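Local coordinates for glutamic acid/alanine-rich protein (Trypanosoma congolense, PDB 2Y44) that is of unknown molecular function but resides on the parasite cell surface, where its helical ectodomain probably forms part of the protein coat, at residues I152-H155 with G156-F159; S133-S136 with A137-L141. All coordinates share one frame; numbering follows the deposited sequence.

Contact 1 (I152-H155 with G156-F159); sequences IREH and GAVF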
loop_
_atom_site.group_PDB
_atom_site.type_symbol
_atom_site.label_atom_id
_atom_site.label_comp_id
_atom_site.label_asym_id
_atom_site.label_seq_id
_atom_site.Cartn_x
_atom_site.Cartn_y
_atom_site.Cartn_z
ATOM N N ILE A 152 6.109 3.842 21.039
ATOM C CA ILE A 152 5.809 2.713 20.148
ATOM C C ILE A 152 4.673 3.050 19.181
ATOM O O ILE A 152 4.753 2.775 17.984
ATOM C CB ILE A 152 5.464 1.479 21.007
ATOM C CG1 ILE A 152 6.740 1.002 21.757
ATOM C CG2 ILE A 152 4.782 0.388 20.141
ATOM C CD1 ILE A 152 6.491 0.027 22.886
ATOM N N ARG A 153 3.605 3.663 19.688
ATOM C CA ARG A 153 2.488 4.042 18.815
ATOM C C ARG A 153 2.967 5.095 17.791
ATOM O O ARG A 153 2.538 5.081 16.653
ATOM C CB ARG A 153 1.322 4.623 19.604
ATOM C CG ARG A 153 0.490 3.621 20.474
ATOM C CD ARG A 153 -0.475 4.422 21.356
ATOM N NE ARG A 153 -0.905 3.724 22.580
ATOM C CZ ARG A 153 -1.863 2.802 22.586
ATOM N NH1 ARG A 153 -2.411 2.417 21.439
ATOM N NH2 ARG A 153 -2.167 2.161 23.699
ATOM N N GLU A 154 3.845 6.022 18.192
ATOM C CA GLU A 154 4.296 6.989 17.197
ATOM C C GLU A 154 5.232 6.417 16.146
ATOM O O GLU A 154 5.120 6.792 14.970
ATOM C CB GLU A 154 4.859 8.283 17.817
ATOM C CG GLU A 154 3.818 9.100 18.602
ATOM C CD GLU A 154 2.646 9.571 17.752
ATOM O OE1 GLU A 154 2.844 9.979 16.579
ATOM O OE2 GLU A 154 1.496 9.438 18.229
ATOM N N HIS A 155 6.094 5.485 16.544
ATOM C CA HIS A 155 6.926 4.727 15.606
ATOM C C HIS A 155 6.032 4.083 14.582
ATOM O O HIS A 155 6.294 4.142 13.361
ATOM C CB HIS A 155 7.687 3.628 16.345
ATOM C CG HIS A 155 8.880 4.122 17.091
ATOM N ND1 HIS A 155 9.889 3.285 17.518
ATOM C CD2 HIS A 155 9.205 5.360 17.529
ATOM C CE1 HIS A 155 10.820 4.001 18.123
ATOM N NE2 HIS A 155 10.423 5.261 18.154
ATOM N N GLY A 156 4.979 3.450 15.073
ATOM C CA GLY A 156 4.088 2.743 14.176
ATOM C C GLY A 156 3.289 3.683 13.306
ATOM O O GLY A 156 2.974 3.354 12.165
ATOM N N ALA A 157 2.964 4.860 13.847
ATOM C CA ALA A 157 2.070 5.778 13.135
ATOM C C ALA A 157 2.662 6.212 11.786
ATOM O O ALA A 157 1.929 6.494 10.857
ATOM C CB ALA A 157 1.760 6.975 13.986
ATOM N N VAL A 158 3.992 6.316 11.716
ATOM C CA VAL A 158 4.690 6.626 10.480
ATOM C C VAL A 158 4.309 5.630 9.369
ATOM O O VAL A 158 4.001 6.026 8.236
ATOM C CB VAL A 158 6.234 6.561 10.698
ATOM C CG1 VAL A 158 6.964 6.677 9.341
ATOM C CG2 VAL A 158 6.679 7.705 11.618
ATOM N N PHE A 159 4.276 4.344 9.729
ATOM C CA PHE A 159 4.117 3.287 8.731
ATOM C C PHE A 159 2.635 3.194 8.441
ATOM O O PHE A 159 2.228 2.929 7.312
ATOM C CB PHE A 159 4.703 1.958 9.239
ATOM C CG PHE A 159 6.107 2.077 9.719
ATOM C CD1 PHE A 159 7.081 2.666 8.910
ATOM C CD2 PHE A 159 6.477 1.578 10.968
ATOM C CE1 PHE A 159 8.390 2.811 9.371
ATOM C CE2 PHE A 159 7.794 1.693 11.413
ATOM C CZ PHE A 159 8.738 2.301 10.629
#
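Gly156 N donates to Ile152 O at 3.0 Å with an N-H...O angle of 158°, the most regular of the bonds joining 152-155 to 156-159 within one helix. Beyond it the bonding becomes less regular. Ala157 N lies 2.8 Å from Arg153 O, but the bond is bent to 133°, and the same N-H makes a weak second bond to Glu154 O. That carbonyl therefore serves two donors, since Val158 N also reaches Glu154 O, weakly, at 3.5 Å. At Phe159 the i-to-i+4 pattern is broken: Phe159 N stands 4.2 Å from His155 O and bonds instead to Gly156 O at 2.9 Å, a hydrogen bond spanning three residues as in a 3-10 turn.

Bypassed by Phe159 N, His155 O has the phenyl ring of Phe159 as a neighbour, with Phe159 CD2 and CE2 each 3.5 Å from the oxygen. The ring approaches obliquely; CG anti to the carbonyl carbon of Phe159 (chi1 -52°) swings it back along the preceding turn. Two looser contacts between an oxygen and a methyl accompany it. Glu154 bends at chi2, which brings OE1 to 4.1 Å from the methyl of Ala157, and Val158 CG2 lies 3.8 Å from Glu154 O.

The polar end of Arg153 is satisfied outside this turn, in a salt bridge to Asp139. The arrangement is thus a worked example of a helical turn whose main-chain donors share or shift acceptors while the helix continues. It lies near the start of helix 149-183, with Ile152 and Arg153 against Ala142 of helix 131-144. Phe159 is buried between that helix, where it touches Leu134 and Phe138, and helix 57-107, where it meets Leu88, Ala91, Ser92 and Ala95.

Contact 2 (S133-S136 with A137-L141); sequences SLES and AFDAL
Asp139 N donates to Glu135 O at 2.9 Å and 171°, the straightest of the four i-to-i+4 bonds joining 133-136 to 137-141. A water adds a second donor to Glu135 O and also gives a short hydrogen bond, 2.5 Å, to Asp139 OD1, so that it bridges main chain and carboxylate. The Asp139 group is placed for this by CG lying anti to the carbonyl carbon (chi1 -80°), which folds the carboxylate back over Glu135 O. OD1 also accepts a salt bridge from Arg153 of helix 149-183. Ala140 N pairs equally closely with Ser136 O, while Ser136 OG is satisfied by Lys132 O, one turn earlier.

The Glu135 and Asp139 side chains meet at an angle, with Glu135 CG 4.1 Å from Asp139 OD2 and the two carboxylate planes nearly parallel. On the buried side, Leu134 and Phe138 run side by side in the same direction, Leu134 CD1 packing 3.7 Å from Phe138 CE2. Leu134 O sits in the ring plane at its edge, 3.4 Å from Phe138 CD2, and Val11 of helix 2-16 also touches Phe138.

The chemistry is that of an amphipathic helix: an apolar stripe, Leu134 and Phe138, packs against adjoining helices, and the next stripe round the helix carries two acidic groups, a likely repulsion that Arg153 and the water would ease at Asp139.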
loop_
_atom_site.group_PDB
_atom_site.type_symbol
_atom_site.label_atom_id
_atom_site.label_comp_id
_atom_site.label_asym_id
_atom_site.label_seq_id
_atom_site.Cartn_x
_atom_site.Cartn_y
_atom_site.Cartn_z
ATOM N N SER A 133 -4.080 -3.685 10.060
ATOM C CA SER A 133 -3.340 -4.797 10.732
ATOM C C SER A 133 -2.014 -4.314 11.344
ATOM O O SER A 133 -1.617 -4.730 12.444
ATOM C CB SER A 133 -3.066 -5.960 9.783
ATOM O OG SER A 133 -2.179 -5.564 8.742
ATOM N N LEU A 134 -1.380 -3.385 10.648
ATOM C CA LEU A 134 -0.142 -2.761 11.118
ATOM C C LEU A 134 -0.411 -1.897 12.364
ATOM O O LEU A 134 0.248 -2.073 13.387
ATOM C CB LEU A 134 0.428 -1.935 9.978
ATOM C CG LEU A 134 1.625 -1.051 10.179
ATOM C CD1 LEU A 134 2.780 -2.007 10.482
ATOM C CD2 LEU A 134 1.876 -0.288 8.835
ATOM N N GLU A 135 -1.473 -1.080 12.341
ATOM C CA GLU A 135 -1.801 -0.300 13.544
ATOM C C GLU A 135 -2.111 -1.204 14.739
ATOM O O GLU A 135 -1.723 -0.921 15.880
ATOM C CB GLU A 135 -2.992 0.628 13.262
ATOM C CG GLU A 135 -3.318 1.555 14.421
ATOM C CD GLU A 135 -4.294 2.646 13.999
ATOM O OE1 GLU A 135 -5.467 2.324 13.711
ATOM O OE2 GLU A 135 -3.880 3.815 13.927
ATOM N N SER A 136 -2.873 -2.270 14.507
ATOM C CA SER A 136 -3.226 -3.160 15.588
ATOM C C SER A 136 -1.989 -3.786 16.222
ATOM O O SER A 136 -1.876 -3.849 17.463
ATOM C CB SER A 136 -4.138 -4.252 15.065
ATOM O OG SER A 136 -5.388 -3.661 14.707
ATOM N N ALA A 137 -1.047 -4.185 15.369
ATOM C CA ALA A 137 0.181 -4.832 15.842
ATOM C C ALA A 137 0.972 -3.865 16.746
ATOM O O ALA A 137 1.478 -4.263 17.799
ATOM C CB ALA A 137 1.053 -5.306 14.645
ATOM N N PHE A 138 1.087 -2.612 16.342
ATOM C CA PHE A 138 1.817 -1.659 17.181
ATOM C C PHE A 138 1.050 -1.352 18.459
ATOM O O PHE A 138 1.668 -1.194 19.505
ATOM C CB PHE A 138 2.117 -0.363 16.411
ATOM C CG PHE A 138 3.376 -0.440 15.590
ATOM C CD1 PHE A 138 4.587 -0.088 16.149
ATOM C CD2 PHE A 138 3.336 -0.876 14.288
ATOM C CE1 PHE A 138 5.779 -0.186 15.437
ATOM C CE2 PHE A 138 4.535 -0.954 13.542
ATOM C CZ PHE A 138 5.737 -0.598 14.119
ATOM N N ASP A 139 -0.285 -1.176 18.363
ATOM C CA ASP A 139 -1.145 -1.013 19.585
ATOM C C ASP A 139 -0.890 -2.146 20.606
ATOM O O ASP A 139 -0.810 -1.930 21.819
ATOM C CB ASP A 139 -2.645 -1.021 19.224
ATOM C CG ASP A 139 -3.149 0.329 18.684
ATOM O OD1 ASP A 139 -2.394 1.317 18.717
ATOM O OD2 ASP A 139 -4.321 0.366 18.238
ATOM N N ALA A 140 -0.810 -3.383 20.109
ATOM C CA ALA A 140 -0.662 -4.544 20.979
ATOM C C ALA A 140 0.665 -4.495 21.693
ATOM O O ALA A 140 0.729 -4.739 22.901
ATOM C CB ALA A 140 -0.778 -5.852 20.150
ATOM N N LEU A 141 1.705 -4.141 20.943
ATOM C CA LEU A 141 3.028 -3.989 21.549
ATOM C C LEU A 141 3.071 -2.827 22.569
ATOM O O LEU A 141 3.551 -3.001 23.684
ATOM C CB LEU A 141 4.109 -3.826 20.487
ATOM C CG LEU A 141 5.556 -3.789 21.026
ATOM C CD1 LEU A 141 5.942 -5.102 21.797
ATOM C CD2 LEU A 141 6.493 -3.582 19.805
HETATM O O HOH W 1 -0.707 1.822 16.916
#

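Overall arrangement
Contacts 1 and 2 are stretches of about two turns of consecutive helices, 149-183 and 131-144, and their centres are about 9 Å apart. They meet directly, with a polar and an apolar component. Arg153 NH1 of contact 1 reaches Asp139 OD1 of contact 2 at 2.9 Å, tying the helices by charge. Further along the interface Gly156, which has no side chain, probably allows the ring of Phe138 to approach the backbone, Gly156 CA lying 3.5 Å from Phe138 CD1, and Phe159 O approaches Leu134 CD2 to 3.6 Å. Together the two stretches illustrate how local helical geometry prepares the faces of a bundle; no ligand site is involved.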